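Local coordinates for protein afamin (Homo sapiens, PDB 6FAK) that carries hydrophobic molecules in body fluids, binding vitamin E and keeping lipidated Wnt proteins soluble and active, at residues V50-K53 with D54-A58; F141-E144 with V145-N149; N368-G371 with C372-Y375; Y410-R413 with L414-A418; S504-L507 with F508-H511. One frame throughout, in Å; residues are numbered along the deposited sequence.

Overall arrangement
The five contacts follow one another along the chain, and each is a local arrangement within one continuous piece of backbone. Contacts 1 and 2 belong to the first albumin repeat, on helices 39-58 and 134-148, with centres about 26 Å apart. Contact 3, on the short helix 369-373, lies in the second repeat; helix 376-417 comes next and carries contact 4 near its C-terminal end. Contact 5 lies in the loop before helix 521-536, its centre about 21 Å from that of contact 4 in the third repeat. Contacts 1 and 3 lie far out, with centres about 64 Å apart, whereas contacts 2 and 4 are buried: local contacts of this kind occur in all three repeats of a largely helical carrier.

Contact 1 (V50-K53 with D54-A58); sequences VEYK and DRCMA
Tyr-52 turns one face of its ring toward Cys-56, one helical turn later, and the sulfur SG stands 3.9 Å from the ring centroid, 26° off the normal and displaced toward the rim. Its closest ring atom is CE1, so this is a sulfur-aromatic contact over a face. The second flat group, the Arg-55 guanidinium, has CB of Asp-54 at its edge, while the carbonyl of Glu-51 lies obliquely to it. The arginine chain is bent at its second torsion and brings CD to within 2.9 Å of Glu-51 O.

Asp-54 lies beside Val-50, both side chains pointing the same way, with OD2 at 3.8 Å from CG1 of Val-50. Its other oxygen, OD1, is 4.0 Å from NZ of Lys-53, too far for a salt bridge, though the opposite charges probably attract. Replacing Asp-54 with an alanine would probably leave the Lys-53 ammonium without this nearby negative charge and the CG1 methyl of Val-50 without the group beside it. Lys-53 is folded rather than extended: it leaves with CG opposite the backbone N (chi1 -164°) and then bends repeatedly, so that CD comes alongside SD of Met-57 at 3.9 Å. Beneath these side chains run regular i to i+4 bonds, from Asp-54 N to Val-50 O through Met-57 N to Lys-53 O.

The stretch ends helix 39-58 at the protein surface. Cys-56 is tied by a disulfide to Cys-65, and Tyr-52 OH bonds to Glu-64 O, while Val-50 and Lys-53 rest on Ile-22 of helix 22-33 and Met-57 meets Glu-19 of helix 13-20.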
loop_
_atom_site.group_PDB
_atom_site.type_symbol
_atom_site.label_atom_id
_atom_site.label_comp_id
_atom_site.label_asym_id
_atom_site.label_seq_id
_atom_site.Cartn_x
_atom_site.Cartn_y
_atom_site.Cartn_z
ATOM N N VAL A 50 -26.359 13.962 -8.038
ATOM C CA VAL A 50 -27.421 14.452 -7.181
ATOM C C VAL A 50 -28.767 14.238 -7.901
ATOM O O VAL A 50 -29.678 13.615 -7.347
ATOM C CB VAL A 50 -27.215 15.945 -6.796
ATOM C CG1 VAL A 50 -28.494 16.551 -6.209
ATOM C CG2 VAL A 50 -26.060 16.095 -5.817
ATOM N N GLU A 51 -28.866 14.696 -9.148
ATOM C CA GLU A 51 -30.108 14.527 -9.916
ATOM C C GLU A 51 -30.517 13.046 -10.033
ATOM O O GLU A 51 -31.672 12.718 -9.781
ATOM C CB GLU A 51 -30.022 15.215 -11.290
ATOM C CG GLU A 51 -29.999 16.740 -11.166
ATOM C CD GLU A 51 -29.763 17.455 -12.482
ATOM O OE1 GLU A 51 -30.562 17.250 -13.418
ATOM O OE2 GLU A 51 -28.793 18.238 -12.576
ATOM N N TYR A 52 -29.565 12.157 -10.331
ATOM C CA TYR A 52 -29.856 10.705 -10.444
ATOM C C TYR A 52 -30.379 10.131 -9.125
ATOM O O TYR A 52 -31.333 9.331 -9.121
ATOM C CB TYR A 52 -28.626 9.906 -10.927
ATOM C CG TYR A 52 -28.643 8.415 -10.596
ATOM C CD1 TYR A 52 -29.174 7.481 -11.477
ATOM C CD2 TYR A 52 -28.090 7.950 -9.414
ATOM C CE1 TYR A 52 -29.175 6.126 -11.176
ATOM C CE2 TYR A 52 -28.081 6.609 -9.101
ATOM C CZ TYR A 52 -28.618 5.702 -9.980
ATOM O OH TYR A 52 -28.583 4.376 -9.631
ATOM N N LYS A 53 -29.729 10.541 -8.034
ATOM C CA LYS A 53 -30.149 10.219 -6.668
ATOM C C LYS A 53 -31.594 10.671 -6.388
ATOM O O LYS A 53 -32.385 9.868 -5.890
ATOM C CB LYS A 53 -29.188 10.856 -5.657
ATOM C CG LYS A 53 -29.283 10.292 -4.248
ATOM C CD LYS A 53 -30.179 11.118 -3.332
ATOM C CE LYS A 53 -29.399 12.181 -2.576
ATOM N NZ LYS A 53 -28.852 13.226 -3.477
ATOM N N ASP A 54 -31.936 11.920 -6.743
ATOM C CA ASP A 54 -33.322 12.450 -6.567
ATOM C C ASP A 54 -34.341 11.670 -7.404
ATOM O O ASP A 54 -35.439 11.394 -6.921
ATOM C CB ASP A 54 -33.432 13.947 -6.932
ATOM C CG ASP A 54 -32.620 14.864 -6.009
ATOM O OD1 ASP A 54 -32.407 14.543 -4.821
ATOM O OD2 ASP A 54 -32.190 15.934 -6.483
ATOM N N ARG A 55 -33.968 11.348 -8.649
ATOM C CA ARG A 55 -34.832 10.614 -9.593
ATOM C C ARG A 55 -35.149 9.202 -9.110
ATOM O O ARG A 55 -36.306 8.757 -9.173
ATOM C CB ARG A 55 -34.241 10.557 -11.020
ATOM C CG ARG A 55 -34.674 11.694 -11.946
ATOM C CD ARG A 55 -33.733 12.887 -11.874
ATOM N NE ARG A 55 -34.381 14.153 -12.252
ATOM C CZ ARG A 55 -34.830 15.097 -11.411
ATOM N NH1 ARG A 55 -34.723 14.942 -10.088
ATOM N NH2 ARG A 55 -35.393 16.204 -11.892
ATOM N N CYS A 56 -34.134 8.508 -8.628
ATOM C CA CYS A 56 -34.341 7.169 -8.084
ATOM C C CYS A 56 -35.195 7.162 -6.811
ATOM O O CYS A 56 -35.939 6.198 -6.573
ATOM C CB CYS A 56 -32.998 6.460 -7.864
ATOM S SG CYS A 56 -32.265 5.943 -9.432
ATOM N N MET A 57 -35.100 8.234 -6.018
ATOM C CA MET A 57 -36.017 8.457 -4.885
ATOM C C MET A 57 -37.470 8.705 -5.326
ATOM O O MET A 57 -38.396 8.216 -4.688
ATOM C CB MET A 57 -35.533 9.603 -3.996
ATOM C CG MET A 57 -34.327 9.240 -3.154
ATOM S SD MET A 57 -33.873 10.634 -2.125
ATOM C CE MET A 57 -35.132 10.528 -0.856
ATOM N N ALA A 58 -37.664 9.451 -6.409
ATOM C CA ALA A 58 -39.004 9.647 -6.969
ATOM C C ALA A 58 -39.578 8.362 -7.586
ATOM O O ALA A 58 -40.793 8.181 -7.609
ATOM C CB ALA A 58 -38.984 10.760 -8.006
#

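Contact 2 (F141-E144 with V145-N149)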
loop_
_atom_site.group_PDB
_atom_site.type_symbol
_atom_site.label_atom_id
_atom_site.label_comp_id
_atom_site.label_asym_id
_atom_site.label_seq_id
_atom_site.Cartn_x
_atom_site.Cartn_y
_atom_site.Cartn_z
ATOM N N PHE A 141 -10.025 19.815 -1.089
ATOM C CA PHE A 141 -9.091 18.864 -0.407
ATOM C C PHE A 141 -9.226 17.403 -0.905
ATOM O O PHE A 141 -8.238 16.765 -1.261
ATOM C CB PHE A 141 -9.347 18.884 1.118
ATOM C CG PHE A 141 -8.654 17.773 1.876
ATOM C CD1 PHE A 141 -7.319 17.896 2.253
ATOM C CD2 PHE A 141 -9.334 16.610 2.198
ATOM C CE1 PHE A 141 -6.674 16.879 2.923
ATOM C CE2 PHE A 141 -8.708 15.592 2.877
ATOM C CZ PHE A 141 -7.374 15.735 3.231
ATOM N N LEU A 142 -10.464 16.917 -0.915
ATOM C CA LEU A 142 -10.806 15.604 -1.313
ATOM C C LEU A 142 -10.484 15.330 -2.803
ATOM O O LEU A 142 -9.949 14.276 -3.129
ATOM C CB LEU A 142 -12.274 15.361 -1.018
ATOM C CG LEU A 142 -12.817 14.018 -0.607
ATOM C CD1 LEU A 142 -11.879 13.247 0.303
ATOM C CD2 LEU A 142 -14.181 14.221 0.076
ATOM N N TYR A 143 -10.840 16.269 -3.682
ATOM C CA TYR A 143 -10.348 16.276 -5.061
ATOM C C TYR A 143 -8.833 16.105 -5.157
ATOM O O TYR A 143 -8.349 15.263 -5.925
ATOM C CB TYR A 143 -10.786 17.568 -5.752
ATOM C CG TYR A 143 -10.135 17.933 -7.038
ATOM C CD1 TYR A 143 -10.447 17.261 -8.206
ATOM C CD2 TYR A 143 -9.244 19.010 -7.116
ATOM C CE1 TYR A 143 -9.853 17.602 -9.416
ATOM C CE2 TYR A 143 -8.660 19.379 -8.326
ATOM C CZ TYR A 143 -8.991 18.685 -9.474
ATOM O OH TYR A 143 -8.441 19.050 -10.662
ATOM N N GLU A 144 -8.083 16.924 -4.418
ATOM C CA GLU A 144 -6.640 16.975 -4.565
ATOM C C GLU A 144 -6.005 15.705 -4.007
ATOM O O GLU A 144 -5.054 15.143 -4.624
ATOM C CB GLU A 144 -6.036 18.246 -3.931
ATOM C CG GLU A 144 -6.464 19.601 -4.569
ATOM C CD GLU A 144 -5.979 19.870 -5.991
ATOM O OE1 GLU A 144 -5.256 19.035 -6.569
ATOM O OE2 GLU A 144 -6.333 20.959 -6.547
ATOM N N VAL A 145 -6.571 15.187 -2.919
ATOM C CA VAL A 145 -6.093 13.931 -2.336
ATOM C C VAL A 145 -6.399 12.717 -3.222
ATOM O O VAL A 145 -5.519 11.895 -3.496
ATOM C CB VAL A 145 -6.596 13.764 -0.884
ATOM C CG1 VAL A 145 -6.101 12.450 -0.313
ATOM C CG2 VAL A 145 -6.008 14.883 -0.012
ATOM N N ALA A 146 -7.630 12.615 -3.721
ATOM C CA ALA A 146 -8.056 11.441 -4.477
ATOM C C ALA A 146 -7.332 11.272 -5.822
ATOM O O ALA A 146 -6.919 10.183 -6.169
ATOM C CB ALA A 146 -9.544 11.475 -4.697
ATOM N N ARG A 147 -7.117 12.369 -6.545
ATOM C CA ARG A 147 -6.385 12.292 -7.818
ATOM C C ARG A 147 -4.942 11.885 -7.627
ATOM O O ARG A 147 -4.366 11.260 -8.524
ATOM C CB ARG A 147 -6.507 13.605 -8.638
ATOM C CG ARG A 147 -5.880 14.839 -7.987
ATOM C CD ARG A 147 -6.538 16.145 -8.477
ATOM N NE ARG A 147 -6.420 16.272 -9.934
ATOM C CZ ARG A 147 -5.749 17.205 -10.590
ATOM N NH1 ARG A 147 -5.135 18.185 -9.924
ATOM N NH2 ARG A 147 -5.680 17.158 -11.915
ATOM N N ARG A 148 -4.389 12.170 -6.444
ATOM C CA ARG A 148 -3.016 11.756 -6.116
ATOM C C ARG A 148 -2.929 10.382 -5.453
ATOM O O ARG A 148 -1.833 9.875 -5.291
ATOM C CB ARG A 148 -2.331 12.791 -5.231
ATOM C CG ARG A 148 -1.936 14.077 -5.984
ATOM C CD ARG A 148 -1.576 15.228 -5.022
ATOM N NE ARG A 148 -1.209 16.435 -5.783
ATOM C CZ ARG A 148 -2.062 17.295 -6.300
ATOM N NH1 ARG A 148 -3.375 17.176 -6.062
ATOM N NH2 ARG A 148 -1.619 18.289 -7.076
ATOM N N ASN A 149 -4.068 9.791 -5.115
ATOM C CA ASN A 149 -4.148 8.497 -4.409
ATOM C C ASN A 149 -5.258 7.674 -5.083
ATOM O O ASN A 149 -6.299 7.397 -4.473
ATOM C CB ASN A 149 -4.418 8.723 -2.895
ATOM C CG ASN A 149 -3.283 9.412 -2.211
ATOM O OD1 ASN A 149 -2.345 8.757 -1.819
ATOM N ND2 ASN A 149 -3.326 10.770 -2.120
HETATM O O HOH W 1 -3.494 20.116 -8.216
#
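A local salt-bridge network joins Glu-144 to Arg-147 and Arg-148, a buried contact in the last turns of helix 134-148, which packs against helices 22-33 and 154-171 in the first albumin repeat. OE1 of Glu-144 takes a 2.7 Å bond from Arg-148 NH1, which meets it on its anti side, and a weak one of 3.5 Å from Arg-147 NH1. A water donates to the same oxygen and accepts from Arg-148 NH2. Arg-148 NH1 also reaches Glu-144 O at 3.0 Å, so one nitrogen holds both the carboxylate and the backbone carbonyl.

Arg-147 crosses the Tyr-143 ring, its guanidinium plane only 8° from that of the ring. With CG between backbone N and carbonyl carbon (chi1 64°) and a bend at chi3, its CD makes a CH-pi contact over the ring centre, 3.7 Å from the centroid, and the tyrosine OH covers the guanidinium face. Similarly, CG2 of Val-145 lies 3.8 Å from the Phe-141 ring centroid.

Bonds to other parts of the chain hold the polar ends: Tyr-143 OH to Ala-37 O, Arg-147 NH2 to Gln-35 O and Arg-148 NH2 to Pro-116 O. Two arginines and a water gather on OE1, which probably favours the ionised carboxylate.

Contact 3 (N368-G371 with C372-Y375); sequences NPPG and CYRY
Pro-370 presents its CA to the face of the Tyr-373 ring, 3.7 Å from the centroid and 16° off the normal, a CH-pi contact made by the ring carbon that also belongs to the backbone. CG of Pro-370 stays on the same side of the aromatic ring and lies 3.7 Å from OH of Tyr-373. The tyrosine comes back over the helix because its CG is placed between backbone N and carbonyl carbon (chi1 62°), and its hydroxyl then bonds to Ser-315 O.

Gly-371 carries no side chain, and the amide of Asn-368 folds close over it. Asn-368, at the N-cap position of helix 369-373, accepts a weak capping bond through OD1 from Gly-371 N at 3.5 Å. The glycine carbonyl oxygen faces the edge of the Tyr-375 ring, with O of Gly-371 at 3.2 Å from CE2.

Cys-372 N and Tyr-373 N both donate to Pro-369 O at 2.9 Å; the tyrosine bond is the straighter, while Cys-372 N comes in from above the carbonyl plane. SG of Cys-372, opposite the backbone N, is bound to Cys-363 of helix 346-363.

Cys-364, next to Cys-363 in the chain, pairs with Cys-319, so a short helix that begins with two prolines lies beside two disulfides that meet at adjacent cysteines, the double-disulfide arrangement characteristic of the serum albumin family.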
loop_
_atom_site.group_PDB
_atom_site.type_symbol
_atom_site.label_atom_id
_atom_site.label_comp_id
_atom_site.label_asym_id
_atom_site.label_seq_id
_atom_site.Cartn_x
_atom_site.Cartn_y
_atom_site.Cartn_z
ATOM N N ASN A 368 4.235 -44.905 2.221
ATOM C CA ASN A 368 3.707 -44.681 3.591
ATOM C C ASN A 368 3.489 -43.196 3.867
ATOM O O ASN A 368 4.320 -42.531 4.555
ATOM C CB ASN A 368 4.675 -45.275 4.612
ATOM C CG ASN A 368 4.254 -45.007 6.048
ATOM O OD1 ASN A 368 3.084 -44.793 6.335
ATOM N ND2 ASN A 368 5.217 -44.987 6.932
ATOM N N PRO A 369 2.372 -42.648 3.336
ATOM C CA PRO A 369 2.145 -41.192 3.525
ATOM C C PRO A 369 2.180 -40.654 4.974
ATOM O O PRO A 369 2.858 -39.651 5.228
ATOM C CB PRO A 369 0.823 -40.953 2.817
ATOM C CG PRO A 369 0.779 -42.065 1.768
ATOM C CD PRO A 369 1.332 -43.256 2.483
ATOM N N PRO A 370 1.531 -41.336 5.935
ATOM C CA PRO A 370 1.578 -40.855 7.340
ATOM C C PRO A 370 2.996 -40.738 7.940
ATOM O O PRO A 370 3.250 -39.860 8.774
ATOM C CB PRO A 370 0.790 -41.937 8.088
ATOM C CG PRO A 370 -0.198 -42.361 7.056
ATOM C CD PRO A 370 0.664 -42.512 5.839
ATOM N N GLY A 371 3.896 -41.628 7.533
ATOM C CA GLY A 371 5.276 -41.577 7.964
ATOM C C GLY A 371 6.042 -40.401 7.379
ATOM O O GLY A 371 7.049 -39.974 7.960
ATOM N N CYS A 372 5.574 -39.882 6.236
ATOM C CA CYS A 372 6.199 -38.791 5.516
ATOM C C CYS A 372 5.664 -37.437 6.020
ATOM O O CYS A 372 6.447 -36.515 6.288
ATOM C CB CYS A 372 5.938 -39.004 4.007
ATOM S SG CYS A 372 6.520 -37.769 2.852
ATOM N N TYR A 373 4.344 -37.274 6.108
ATOM C CA TYR A 373 3.784 -35.963 6.529
ATOM C C TYR A 373 3.801 -35.668 8.028
ATOM O O TYR A 373 3.621 -34.534 8.458
ATOM C CB TYR A 373 2.391 -35.735 5.935
ATOM C CG TYR A 373 1.280 -36.689 6.301
ATOM C CD1 TYR A 373 0.757 -36.732 7.592
ATOM C CD2 TYR A 373 0.654 -37.434 5.327
ATOM C CE1 TYR A 373 -0.316 -37.546 7.914
ATOM C CE2 TYR A 373 -0.413 -38.253 5.624
ATOM C CZ TYR A 373 -0.909 -38.295 6.924
ATOM O OH TYR A 373 -1.939 -39.102 7.226
ATOM N N ARG A 374 4.042 -36.707 8.816
ATOM C CA ARG A 374 4.313 -36.618 10.235
ATOM C C ARG A 374 5.316 -35.517 10.603
ATOM O O ARG A 374 5.168 -34.889 11.639
ATOM C CB ARG A 374 4.802 -38.000 10.707
ATOM C CG ARG A 374 5.547 -38.077 12.036
ATOM C CD ARG A 374 6.063 -39.486 12.277
ATOM N NE ARG A 374 5.186 -40.238 13.153
ATOM C CZ ARG A 374 5.118 -41.565 13.240
ATOM N NH1 ARG A 374 5.871 -42.332 12.459
ATOM N NH2 ARG A 374 4.276 -42.129 14.105
ATOM N N TYR A 375 6.294 -35.288 9.733
ATOM C CA TYR A 375 7.366 -34.307 9.923
ATOM C C TYR A 375 7.130 -32.931 9.302
ATOM O O TYR A 375 8.075 -32.151 9.121
ATOM C CB TYR A 375 8.661 -34.901 9.373
ATOM C CG TYR A 375 8.993 -36.187 10.068
ATOM C CD1 TYR A 375 9.414 -36.172 11.378
ATOM C CD2 TYR A 375 8.752 -37.425 9.458
ATOM C CE1 TYR A 375 9.663 -37.337 12.051
ATOM C CE2 TYR A 375 9.029 -38.600 10.120
ATOM C CZ TYR A 375 9.478 -38.548 11.416
ATOM O OH TYR A 375 9.742 -39.705 12.092
#

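Contact 4 (Y410-R413 with L414-A418)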
loop_
_atom_site.group_PDB
_atom_site.type_symbol
_atom_site.label_atom_id
_atom_site.label_comp_id
_atom_site.label_asym_id
_atom_site.label_seq_id
_atom_site.Cartn_x
_atom_site.Cartn_y
_atom_site.Cartn_z
ATOM N N TYR A 410 19.989 0.325 1.295
ATOM C CA TYR A 410 18.817 -0.087 0.509
ATOM C C TYR A 410 18.686 0.622 -0.847
ATOM O O TYR A 410 18.318 -0.004 -1.858
ATOM C CB TYR A 410 17.509 0.028 1.309
ATOM C CG TYR A 410 17.352 -1.115 2.313
ATOM C CD1 TYR A 410 17.528 -2.441 1.915
ATOM C CD2 TYR A 410 17.004 -0.889 3.633
ATOM C CE1 TYR A 410 17.392 -3.495 2.805
ATOM C CE2 TYR A 410 16.884 -1.951 4.540
ATOM C CZ TYR A 410 17.098 -3.243 4.108
ATOM O OH TYR A 410 16.959 -4.324 4.934
ATOM N N LEU A 411 18.978 1.906 -0.840
ATOM C CA LEU A 411 18.978 2.703 -2.054
ATOM C C LEU A 411 20.017 2.198 -3.031
ATOM O O LEU A 411 19.744 2.087 -4.219
ATOM C CB LEU A 411 19.173 4.201 -1.709
ATOM C CG LEU A 411 17.987 4.839 -1.006
ATOM C CD1 LEU A 411 18.396 6.261 -0.659
ATOM C CD2 LEU A 411 16.727 4.889 -1.857
ATOM N N ILE A 412 21.215 1.893 -2.559
ATOM C CA ILE A 412 22.249 1.299 -3.427
ATOM C C ILE A 412 21.766 -0.056 -4.037
ATOM O O ILE A 412 21.792 -0.263 -5.271
ATOM C CB ILE A 412 23.611 1.109 -2.661
ATOM C CG1 ILE A 412 24.237 2.477 -2.348
ATOM C CG2 ILE A 412 24.579 0.282 -3.517
ATOM C CD1 ILE A 412 25.431 2.461 -1.396
ATOM N N ARG A 413 21.288 -0.939 -3.180
ATOM C CA ARG A 413 20.853 -2.288 -3.588
ATOM C C ARG A 413 19.683 -2.229 -4.547
ATOM O O ARG A 413 19.730 -2.884 -5.579
ATOM C CB ARG A 413 20.490 -3.157 -2.376
ATOM C CG ARG A 413 21.720 -3.859 -1.786
ATOM C CD ARG A 413 22.121 -5.132 -2.583
ATOM N NE ARG A 413 23.194 -4.870 -3.558
ATOM C CZ ARG A 413 23.392 -5.523 -4.708
ATOM N NH1 ARG A 413 22.597 -6.537 -5.066
ATOM N NH2 ARG A 413 24.387 -5.175 -5.494
ATOM N N LEU A 414 18.662 -1.450 -4.209
ATOM C CA LEU A 414 17.495 -1.332 -5.034
ATOM C C LEU A 414 17.841 -0.767 -6.424
ATOM O O LEU A 414 17.293 -1.206 -7.439
ATOM C CB LEU A 414 16.412 -0.456 -4.390
ATOM C CG LEU A 414 15.547 -1.013 -3.250
ATOM C CD1 LEU A 414 14.894 0.161 -2.474
ATOM C CD2 LEU A 414 14.469 -1.904 -3.845
ATOM N N THR A 415 18.674 0.274 -6.447
ATOM C CA THR A 415 19.072 0.914 -7.719
ATOM C C THR A 415 19.895 -0.058 -8.593
ATOM O O THR A 415 19.695 -0.120 -9.794
ATOM C CB THR A 415 19.798 2.251 -7.474
ATOM O OG1 THR A 415 18.964 3.107 -6.673
ATOM C CG2 THR A 415 20.058 2.950 -8.732
ATOM N N LYS A 416 20.781 -0.836 -7.990
ATOM C CA LYS A 416 21.496 -1.892 -8.720
ATOM C C LYS A 416 20.584 -2.921 -9.412
ATOM O O LYS A 416 20.848 -3.371 -10.573
ATOM C CB LYS A 416 22.460 -2.652 -7.785
ATOM C CG LYS A 416 23.679 -1.879 -7.348
ATOM C CD LYS A 416 24.713 -1.751 -8.444
ATOM C CE LYS A 416 26.071 -1.260 -7.921
ATOM N NZ LYS A 416 26.928 -2.236 -7.172
ATOM N N ILE A 417 19.569 -3.359 -8.687
ATOM C CA ILE A 417 18.724 -4.414 -9.130
ATOM C C ILE A 417 17.627 -3.934 -10.089
ATOM O O ILE A 417 17.174 -4.712 -10.910
ATOM C CB ILE A 417 18.111 -5.302 -7.976
ATOM C CG1 ILE A 417 17.080 -4.560 -7.194
ATOM C CG2 ILE A 417 19.185 -5.905 -7.055
ATOM C CD1 ILE A 417 16.287 -5.455 -6.285
ATOM N N ALA A 418 17.177 -2.693 -9.929
ATOM C CA ALA A 418 16.051 -2.100 -10.702
ATOM C C ALA A 418 16.382 -0.687 -11.195
ATOM O O ALA A 418 15.653 0.251 -10.899
ATOM C CB ALA A 418 14.757 -2.101 -9.869
#
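Thr-415 sets its hydroxyl opposite its own carbonyl carbon and beside the backbone N (chi1 -55°), which swings OG1 back along the helix to donate to Leu-411 O at 2.8 Å. Thr-415 N donates to the same oxygen at 3.1 Å, and the two reach it from opposite faces of the carbonyl plane. In Arg-413 the chain folds at its second and third torsions (chi2 -80°, chi3 97°), laying the guanidinium over Lys-416: CB of the lysine covers one face, and NH2 of Arg-413 lies 3.8 Å from Lys-416 CG.

A threonine hydroxyl bonded to the carbonyl four residues earlier is a familiar way for a helix to absorb a buried polar group. Here it occurs close to the C-terminal end of helix 376-417 in the third albumin repeat, where Thr-415 packs against Val-531 and Val-534 of helix 521-536 and Leu-426 of helix 423-440.

The two cationic ends, Arg-413 NH2 and Lys-416 NZ, stand 4.2 Å apart but share one carboxylate: Asp-542, at the start of helix 542-560, forms a salt bridge with Arg-413 NE through one oxygen and with Lys-416 NZ through the other. Leu-414 bends over the Tyr-410 carbonyl, its CB 3.2 Å from that oxygen. Further on, CG2 of Ile-417 touches Arg-413 NH1 at 4.0 Å, the two side chains crossing nearly at right angles, while Ile-417 O accepts a hydrogen bond from Asn-471 ND2.

Contact 5 (S504-L507 with F508-H511)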
loop_
_atom_site.group_PDB
_atom_site.type_symbol
_atom_site.label_atom_id
_atom_site.label_comp_id
_atom_site.label_asym_id
_atom_site.label_seq_id
_atom_site.Cartn_x
_atom_site.Cartn_y
_atom_site.Cartn_z
ATOM N N SER A 504 23.135 15.392 -16.122
ATOM C CA SER A 504 23.886 16.654 -15.992
ATOM C C SER A 504 24.685 16.768 -14.682
ATOM O O SER A 504 24.332 16.236 -13.638
ATOM C CB SER A 504 23.025 17.886 -16.159
ATOM O OG SER A 504 22.037 17.912 -15.187
ATOM N N GLN A 505 25.738 17.584 -14.752
ATOM C CA GLN A 505 26.588 17.833 -13.609
ATOM C C GLN A 505 25.815 18.490 -12.483
ATOM O O GLN A 505 26.112 18.251 -11.340
ATOM C CB GLN A 505 27.829 18.633 -14.043
ATOM C CG GLN A 505 28.990 18.578 -13.075
ATOM C CD GLN A 505 30.363 18.675 -13.758
ATOM O OE1 GLN A 505 30.720 17.836 -14.598
ATOM N NE2 GLN A 505 31.138 19.690 -13.385
ATOM N N ASP A 506 24.768 19.229 -12.781
ATOM C CA ASP A 506 23.939 19.827 -11.744
ATOM C C ASP A 506 23.215 18.863 -10.827
ATOM O O ASP A 506 22.854 19.259 -9.713
ATOM C CB ASP A 506 22.900 20.794 -12.321
ATOM C CG ASP A 506 22.360 21.778 -11.238
ATOM O OD1 ASP A 506 23.161 22.616 -10.739
ATOM O OD2 ASP A 506 21.161 21.694 -10.865
ATOM N N LEU A 507 22.969 17.616 -11.271
ATOM C CA LEU A 507 22.363 16.588 -10.385
ATOM C C LEU A 507 23.296 16.247 -9.242
ATOM O O LEU A 507 22.874 15.683 -8.214
ATOM C CB LEU A 507 22.055 15.301 -11.177
ATOM C CG LEU A 507 20.578 15.041 -11.568
ATOM C CD1 LEU A 507 19.875 16.282 -12.071
ATOM C CD2 LEU A 507 20.505 13.938 -12.593
ATOM N N PHE A 508 24.587 16.517 -9.427
ATOM C CA PHE A 508 25.570 16.131 -8.431
ATOM C C PHE A 508 26.233 17.340 -7.770
ATOM O O PHE A 508 27.294 17.224 -7.143
ATOM C CB PHE A 508 26.586 15.248 -9.084
ATOM C CG PHE A 508 25.987 14.087 -9.846
ATOM C CD1 PHE A 508 25.626 12.932 -9.191
ATOM C CD2 PHE A 508 25.769 14.159 -11.210
ATOM C CE1 PHE A 508 25.092 11.871 -9.878
ATOM C CE2 PHE A 508 25.242 13.098 -11.887
ATOM C CZ PHE A 508 24.888 11.958 -11.207
ATOM N N THR A 509 25.588 18.489 -7.903
ATOM C CA THR A 509 26.113 19.742 -7.370
ATOM C C THR A 509 25.287 20.110 -6.170
ATOM O O THR A 509 24.073 20.136 -6.227
ATOM C CB THR A 509 26.015 20.868 -8.408
ATOM O OG1 THR A 509 26.793 20.501 -9.552
ATOM C CG2 THR A 509 26.523 22.169 -7.846
ATOM N N PHE A 510 25.969 20.404 -5.081
ATOM C CA PHE A 510 25.340 20.885 -3.884
ATOM C C PHE A 510 25.259 22.408 -4.000
ATOM O O PHE A 510 26.252 23.076 -4.328
ATOM C CB PHE A 510 26.173 20.462 -2.688
ATOM C CG PHE A 510 25.605 20.896 -1.382
ATOM C CD1 PHE A 510 26.115 22.021 -0.737
ATOM C CD2 PHE A 510 24.550 20.196 -0.799
ATOM C CE1 PHE A 510 25.590 22.436 0.469
ATOM C CE2 PHE A 510 24.021 20.605 0.416
ATOM C CZ PHE A 510 24.539 21.728 1.052
ATOM N N HIS A 511 24.076 22.942 -3.726
ATOM C CA HIS A 511 23.819 24.380 -3.745
ATOM C C HIS A 511 23.672 24.902 -2.321
ATOM O O HIS A 511 23.215 24.176 -1.428
ATOM C CB HIS A 511 22.539 24.694 -4.531
ATOM C CG HIS A 511 22.573 24.221 -5.945
ATOM N ND1 HIS A 511 21.991 23.038 -6.345
ATOM C CD2 HIS A 511 23.137 24.759 -7.053
ATOM C CE1 HIS A 511 22.185 22.872 -7.643
ATOM N NE2 HIS A 511 22.878 23.903 -8.096
#
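Gln-505 and Phe-508 close a 3-10 turn, residues 505-507, that follows a short strand in the third albumin repeat and leads into an extended stretch. Phe-508 N donates to Gln-505 O at 3.0 Å, and the hydroxyl of Thr-509 donates to that oxygen over the same distance from the opposite face of the carbonyl plane. The threonine can do so because OG1 lies beside its backbone N and opposite its carbonyl carbon (chi1 -61°). A weak bond from Thr-509 N to Asp-506 O follows.

Phe-508 holds CG beside its backbone N and opposite its carbonyl carbon (chi1 -52°), which carries the ring back across the turn, and CB of Leu-507 comes over one face, 4.1 Å from the centroid, in a CH-pi contact offset toward the rim. The Ser-504 carbonyl approaches the ring obliquely, its O 3.5 Å from CD2. Beyond the turn the ring meets that of Phe-585, in a C-terminal tail whose sequence suggests a purification-tag remnant, and packs on Asn-532 and Leu-536 of helix 521-536. A serine in its place would probably open a gap between the turn and helix 521-536 and deprive Leu-507 CB of its aromatic support.

Asp-506 swings its carboxylate toward His-511, whose ring also has CG2 of Thr-509 over one face. The carboxylate meets the imidazole at its edge, the planes turned 48° apart, and His-511 NE2 donates to Asp-506 OD1 at 3.0 Å, a bond bent enough to rank as weak.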